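Local coordinates for AvmM (Streptomyces sp. NBRC 109436, PDB 7FE6), which catalyses the macrocyclization step of alchivemycin A biosynthesis, through dehydration and Michael-type addition, at residues Tyr55-Arg69 / Ile148-Leu162. Sequence-based numbering, arbitrary orientation.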
loop_
_atom_site.group_PDB
_atom_site.type_symbol
_atom_site.label_atom_id
_atom_site.label_comp_id
_atom_site.label_asym_id
_atom_site.label_seq_id
_atom_site.Cartn_x
_atom_site.Cartn_y
_atom_site.Cartn_z
ATOM N N TYR A 55 7.571 21.093 7.349
ATOM C CA TYR A 55 8.642 20.773 8.285
ATOM C C TYR A 55 9.992 21.237 7.744
ATOM O O TYR A 55 10.296 21.023 6.567
ATOM C CB TYR A 55 8.684 19.282 8.567
ATOM C CG TYR A 55 7.726 18.908 9.653
ATOM C CD1 TYR A 55 8.054 19.124 10.977
ATOM C CD2 TYR A 55 6.478 18.371 9.359
ATOM C CE1 TYR A 55 7.184 18.801 11.983
ATOM C CE2 TYR A 55 5.595 18.052 10.362
ATOM C CZ TYR A 55 5.956 18.270 11.677
ATOM O OH TYR A 55 5.101 17.957 12.709
ATOM N N PRO A 56 10.815 21.851 8.598
ATOM C CA PRO A 56 12.062 22.455 8.100
ATOM C C PRO A 56 13.134 21.449 7.734
ATOM O O PRO A 56 14.020 21.763 6.925
ATOM C CB PRO A 56 12.505 23.358 9.262
ATOM C CG PRO A 56 11.871 22.757 10.475
ATOM C CD PRO A 56 10.557 22.182 10.011
ATOM N N ASP A 57 13.117 20.264 8.330
ATOM C CA ASP A 57 14.107 19.257 7.988
ATOM C C ASP A 57 13.513 17.892 8.301
ATOM O O ASP A 57 12.805 17.733 9.298
ATOM C CB ASP A 57 15.420 19.496 8.751
ATOM C CG ASP A 57 16.634 18.988 7.990
ATOM O OD1 ASP A 57 16.464 18.456 6.865
ATOM O OD2 ASP A 57 17.762 19.114 8.524
ATOM N N THR A 58 13.735 16.932 7.411
ATOM C CA THR A 58 13.140 15.615 7.579
ATOM C C THR A 58 14.098 14.559 7.068
ATOM O O THR A 58 14.869 14.806 6.138
ATOM C CB THR A 58 11.842 15.453 6.807
ATOM O OG1 THR A 58 12.132 15.591 5.412
ATOM C CG2 THR A 58 10.779 16.469 7.245
ATOM N N GLY A 59 13.977 13.358 7.636
ATOM C CA GLY A 59 14.680 12.189 7.144
ATOM C C GLY A 59 13.952 10.925 7.541
ATOM O O GLY A 59 13.209 10.899 8.526
ATOM N N LEU A 60 14.180 9.867 6.767
ATOM C CA LEU A 60 13.514 8.590 6.995
ATOM C C LEU A 60 14.302 7.700 7.957
ATOM O O LEU A 60 15.531 7.586 7.870
ATOM C CB LEU A 60 13.319 7.833 5.676
ATOM C CG LEU A 60 12.644 6.458 5.858
ATOM C CD1 LEU A 60 11.204 6.604 6.334
ATOM C CD2 LEU A 60 12.786 5.497 4.679
ATOM N N ASN A 61 13.574 7.037 8.848
ATOM C CA ASN A 61 14.096 5.928 9.633
ATOM C C ASN A 61 13.387 4.644 9.211
ATOM O O ASN A 61 12.215 4.662 8.813
ATOM C CB ASN A 61 13.913 6.172 11.138
ATOM C CG ASN A 61 14.579 7.468 11.603
ATOM O OD1 ASN A 61 15.805 7.557 11.685
ATOM N ND2 ASN A 61 13.766 8.492 11.872
ATOM N N LEU A 62 14.132 3.536 9.259
ATOM C CA LEU A 62 13.665 2.205 8.882
ATOM C C LEU A 62 13.980 1.253 10.028
ATOM O O LEU A 62 15.108 1.243 10.533
ATOM C CB LEU A 62 14.348 1.730 7.598
ATOM C CG LEU A 62 13.575 1.011 6.503
ATOM C CD1 LEU A 62 12.462 1.872 5.927
ATOM C CD2 LEU A 62 14.559 0.664 5.435
ATOM N N VAL A 63 12.991 0.487 10.475
ATOM C CA VAL A 63 13.180 -0.426 11.597
ATOM C C VAL A 63 13.000 -1.855 11.121
ATOM O O VAL A 63 11.997 -2.180 10.482
ATOM C CB VAL A 63 12.220 -0.120 12.754
ATOM C CG1 VAL A 63 12.505 -1.039 13.906
ATOM C CG2 VAL A 63 12.382 1.316 13.181
ATOM N N ILE A 64 13.980 -2.705 11.407
ATOM C CA ILE A 64 13.875 -4.128 11.111
ATOM C C ILE A 64 13.657 -4.856 12.424
ATOM O O ILE A 64 14.386 -4.619 13.391
ATOM C CB ILE A 64 15.108 -4.656 10.367
ATOM C CG1 ILE A 64 15.312 -3.844 9.079
ATOM C CG2 ILE A 64 14.915 -6.148 10.080
ATOM C CD1 ILE A 64 16.472 -4.317 8.230
ATOM N N TRP A 65 12.635 -5.702 12.472
ATOM C CA TRP A 65 12.156 -6.323 13.700
ATOM C C TRP A 65 11.960 -7.813 13.473
ATOM O O TRP A 65 11.339 -8.217 12.484
ATOM C CB TRP A 65 10.846 -5.679 14.164
ATOM C CG TRP A 65 10.160 -6.375 15.340
ATOM C CD1 TRP A 65 10.655 -6.533 16.608
ATOM C CD2 TRP A 65 8.827 -6.930 15.361
ATOM N NE1 TRP A 65 9.725 -7.180 17.405
ATOM C CE2 TRP A 65 8.598 -7.427 16.666
ATOM C CE3 TRP A 65 7.817 -7.069 14.400
ATOM C CZ2 TRP A 65 7.407 -8.045 17.031
ATOM C CZ3 TRP A 65 6.632 -7.682 14.767
ATOM C CH2 TRP A 65 6.438 -8.162 16.072
ATOM N N PHE A 66 12.500 -8.623 14.374
ATOM C CA PHE A 66 12.212 -10.055 14.419
ATOM C C PHE A 66 11.386 -10.334 15.665
ATOM O O PHE A 66 11.817 -10.027 16.778
ATOM C CB PHE A 66 13.492 -10.896 14.435
ATOM C CG PHE A 66 14.249 -10.909 13.124
ATOM C CD1 PHE A 66 13.771 -10.238 12.012
ATOM C CD2 PHE A 66 15.448 -11.612 13.009
ATOM C CE1 PHE A 66 14.475 -10.259 10.811
ATOM C CE2 PHE A 66 16.152 -11.636 11.807
ATOM C CZ PHE A 66 15.663 -10.954 10.706
ATOM N N SER A 67 10.209 -10.920 15.479
ATOM C CA SER A 67 9.340 -11.200 16.608
ATOM C C SER A 67 9.711 -12.487 17.334
ATOM O O SER A 67 9.230 -12.707 18.454
ATOM C CB SER A 67 7.896 -11.307 16.140
ATOM O OG SER A 67 7.718 -12.537 15.480
ATOM N N ASP A 68 10.526 -13.350 16.714
ATOM C CA ASP A 68 10.717 -14.722 17.176
ATOM C C ASP A 68 12.172 -15.052 17.469
ATOM O O ASP A 68 12.533 -16.232 17.529
ATOM C CB ASP A 68 10.139 -15.704 16.155
ATOM C CG ASP A 68 10.704 -15.505 14.756
ATOM O OD1 ASP A 68 11.342 -14.461 14.506
ATOM O OD2 ASP A 68 10.484 -16.386 13.895
ATOM N N ARG A 69 13.006 -14.041 17.682
ATOM C CA ARG A 69 14.380 -14.218 18.124
ATOM C C ARG A 69 14.950 -12.852 18.468
ATOM O O ARG A 69 14.501 -11.831 17.937
ATOM C CB ARG A 69 15.217 -14.908 17.052
ATOM C CG ARG A 69 15.138 -14.261 15.692
ATOM C CD ARG A 69 15.686 -15.216 14.655
ATOM N NE ARG A 69 17.085 -15.545 14.920
ATOM C CZ ARG A 69 17.775 -16.449 14.234
ATOM N NH1 ARG A 69 17.200 -17.122 13.247
ATOM N NH2 ARG A 69 19.039 -16.692 14.538
ATOM N N ILE A 148 20.270 -17.008 8.582
ATOM C CA ILE A 148 19.412 -16.393 9.585
ATOM C C ILE A 148 17.999 -16.368 9.021
ATOM O O ILE A 148 17.803 -16.092 7.832
ATOM C CB ILE A 148 19.929 -14.997 9.998
ATOM C CG1 ILE A 148 19.174 -14.475 11.224
ATOM C CG2 ILE A 148 19.877 -14.009 8.833
ATOM C CD1 ILE A 148 19.882 -13.307 11.934
ATOM N N THR A 149 17.027 -16.754 9.847
ATOM C CA THR A 149 15.642 -16.867 9.414
ATOM C C THR A 149 14.714 -16.225 10.437
ATOM O O THR A 149 15.101 -15.960 11.582
ATOM C CB THR A 149 15.207 -18.323 9.232
ATOM O OG1 THR A 149 15.245 -18.993 10.499
ATOM C CG2 THR A 149 16.101 -19.033 8.220
ATOM N N SER A 150 13.474 -15.981 10.003
ATOM C CA SER A 150 12.450 -15.482 10.905
ATOM C C SER A 150 11.077 -15.799 10.326
ATOM O O SER A 150 10.855 -15.630 9.126
ATOM C CB SER A 150 12.606 -13.977 11.128
ATOM O OG SER A 150 11.543 -13.498 11.921
ATOM N N GLU A 151 10.157 -16.228 11.178
ATOM C CA GLU A 151 8.828 -16.589 10.726
ATOM C C GLU A 151 7.783 -15.497 10.951
ATOM O O GLU A 151 6.633 -15.652 10.522
ATOM C CB GLU A 151 8.438 -17.917 11.370
ATOM C CG GLU A 151 9.243 -19.025 10.697
ATOM C CD GLU A 151 8.994 -18.993 9.182
ATOM O OE1 GLU A 151 7.798 -19.187 8.811
ATOM O OE2 GLU A 151 9.934 -18.684 8.386
ATOM N N HIS A 152 8.155 -14.394 11.589
ATOM C CA HIS A 152 7.297 -13.216 11.597
ATOM C C HIS A 152 8.165 -12.006 11.911
ATOM O O HIS A 152 8.630 -11.839 13.046
ATOM C CB HIS A 152 6.140 -13.344 12.586
ATOM C CG HIS A 152 5.385 -12.063 12.771
ATOM N ND1 HIS A 152 4.772 -11.402 11.725
ATOM C CD2 HIS A 152 5.199 -11.285 13.867
ATOM C CE1 HIS A 152 4.212 -10.293 12.177
ATOM N NE2 HIS A 152 4.457 -10.197 13.473
ATOM N N ALA A 153 8.343 -11.152 10.910
ATOM C CA ALA A 153 9.239 -10.020 10.975
ATOM C C ALA A 153 8.549 -8.859 10.285
ATOM O O ALA A 153 7.552 -9.031 9.574
ATOM C CB ALA A 153 10.584 -10.337 10.306
ATOM N N GLY A 154 9.099 -7.672 10.467
ATOM C CA GLY A 154 8.549 -6.511 9.798
ATOM C C GLY A 154 9.640 -5.530 9.461
ATOM O O GLY A 154 10.655 -5.425 10.167
ATOM N N ILE A 155 9.438 -4.815 8.359
ATOM C CA ILE A 155 10.147 -3.570 8.113
ATOM C C ILE A 155 9.177 -2.445 8.437
ATOM O O ILE A 155 8.020 -2.456 7.985
ATOM C CB ILE A 155 10.651 -3.481 6.668
ATOM C CG1 ILE A 155 11.454 -4.731 6.322
ATOM C CG2 ILE A 155 11.526 -2.265 6.505
ATOM C CD1 ILE A 155 11.863 -4.838 4.852
ATOM N N PHE A 156 9.640 -1.469 9.203
ATOM C CA PHE A 156 8.797 -0.360 9.614
ATOM C C PHE A 156 9.396 0.957 9.155
ATOM O O PHE A 156 10.612 1.162 9.241
ATOM C CB PHE A 156 8.604 -0.306 11.117
ATOM C CG PHE A 156 7.846 -1.471 11.687
ATOM C CD1 PHE A 156 8.485 -2.703 11.895
ATOM C CD2 PHE A 156 6.497 -1.329 12.036
ATOM C CE1 PHE A 156 7.809 -3.761 12.445
ATOM C CE2 PHE A 156 5.799 -2.385 12.572
ATOM C CZ PHE A 156 6.459 -3.615 12.784
ATOM N N ALA A 157 8.540 1.823 8.621
ATOM C CA ALA A 157 8.940 3.148 8.181
ATOM C C ALA A 157 8.546 4.160 9.246
ATOM O O ALA A 157 7.369 4.267 9.607
ATOM C CB ALA A 157 8.300 3.482 6.837
ATOM N N LEU A 158 9.527 4.904 9.743
ATOM C CA LEU A 158 9.299 5.893 10.794
ATOM C C LEU A 158 9.844 7.217 10.288
ATOM O O LEU A 158 11.054 7.484 10.416
ATOM C CB LEU A 158 9.980 5.496 12.103
ATOM C CG LEU A 158 9.943 6.552 13.216
ATOM C CD1 LEU A 158 8.524 6.742 13.796
ATOM C CD2 LEU A 158 10.966 6.233 14.294
ATOM N N PRO A 159 8.997 8.063 9.702
ATOM C CA PRO A 159 9.462 9.386 9.262
ATOM C C PRO A 159 9.882 10.238 10.457
ATOM O O PRO A 159 9.166 10.334 11.453
ATOM C CB PRO A 159 8.242 9.965 8.540
ATOM C CG PRO A 159 7.373 8.770 8.239
ATOM C CD PRO A 159 7.584 7.839 9.376
ATOM N N GLY A 160 11.073 10.822 10.368
ATOM C CA GLY A 160 11.579 11.746 11.381
ATOM C C GLY A 160 11.616 13.178 10.874
ATOM O O GLY A 160 12.026 13.442 9.737
ATOM N N MET A 161 11.155 14.097 11.714
ATOM C CA MET A 161 11.243 15.506 11.382
ATOM C C MET A 161 11.737 16.306 12.578
ATOM O O MET A 161 11.609 15.905 13.739
ATOM C CB MET A 161 9.907 16.072 10.884
ATOM C CG MET A 161 8.674 15.635 11.673
ATOM S SD MET A 161 7.917 14.091 11.098
ATOM C CE MET A 161 8.786 13.828 9.577
ATOM N N LEU A 162 12.304 17.458 12.249
ATOM C CA LEU A 162 12.696 18.482 13.201
ATOM C C LEU A 162 11.558 19.495 13.211
ATOM O O LEU A 162 11.289 20.147 12.197
ATOM C CB LEU A 162 14.032 19.098 12.787
ATOM C CG LEU A 162 15.223 18.127 12.831
ATOM C CD1 LEU A 162 16.515 18.808 12.438
ATOM C CD2 LEU A 162 15.367 17.543 14.221
#
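The ring of F66 carries S150 CB over the centre of one face, 3.9 Å from F66's centroid in a CH-pi contact, while I148 CD1 comes in at its edge. F66 ends strand 57-66, which runs antiparallel beside strand 153-162 in one sheet of an all-beta fold, the pair flanked by strands 107-113 and 178-189. R69 lays one face of its guanidinium on I148 CG1, and R69 NH1 donates to T149 O from 2.9 Å, the acceptor tilted out of the guanidinium plane, while R69 NH2 is salt-bridged to D71. At the other end of the pair M161 CG sits over one face of Y55, with M161 SD farther out above that face, a Met-aromatic contact; L162 O lies at the Y55 edge. L60, L62, I155 and A157 share one face of the sheet; L60 and A157 both pack on V45 of strand 40-49, in the chain's other five-stranded sheet. N61, V63, W65, F156 and L158 line the opposite face, where the edge of F156 brings CE1 to 3.8 Å from W65 CE3. W65 also meets H152 obliquely, planes at 86°, and H152 ND1 bonds to H139 of the second subunit, so this end reaches a subunit interface. Past the strands, D68 turns its carboxylate to S150 and to the start of the corner at 151-152: OD1 takes S150 OG at 2.8 Å, and OD2 takes E151 N at 2.7 Å, both on the syn side. An alanine at D68 would remove both acceptors, which would probably leave E151 N without its mate here and S150 OG free to turn. S67 OG, held at chi1 75° between backbone N and carbonyl carbon, joins its own N in gripping H152 O, the hydroxyl at 2.7 Å and S67 N at 3.0 Å from that oxygen.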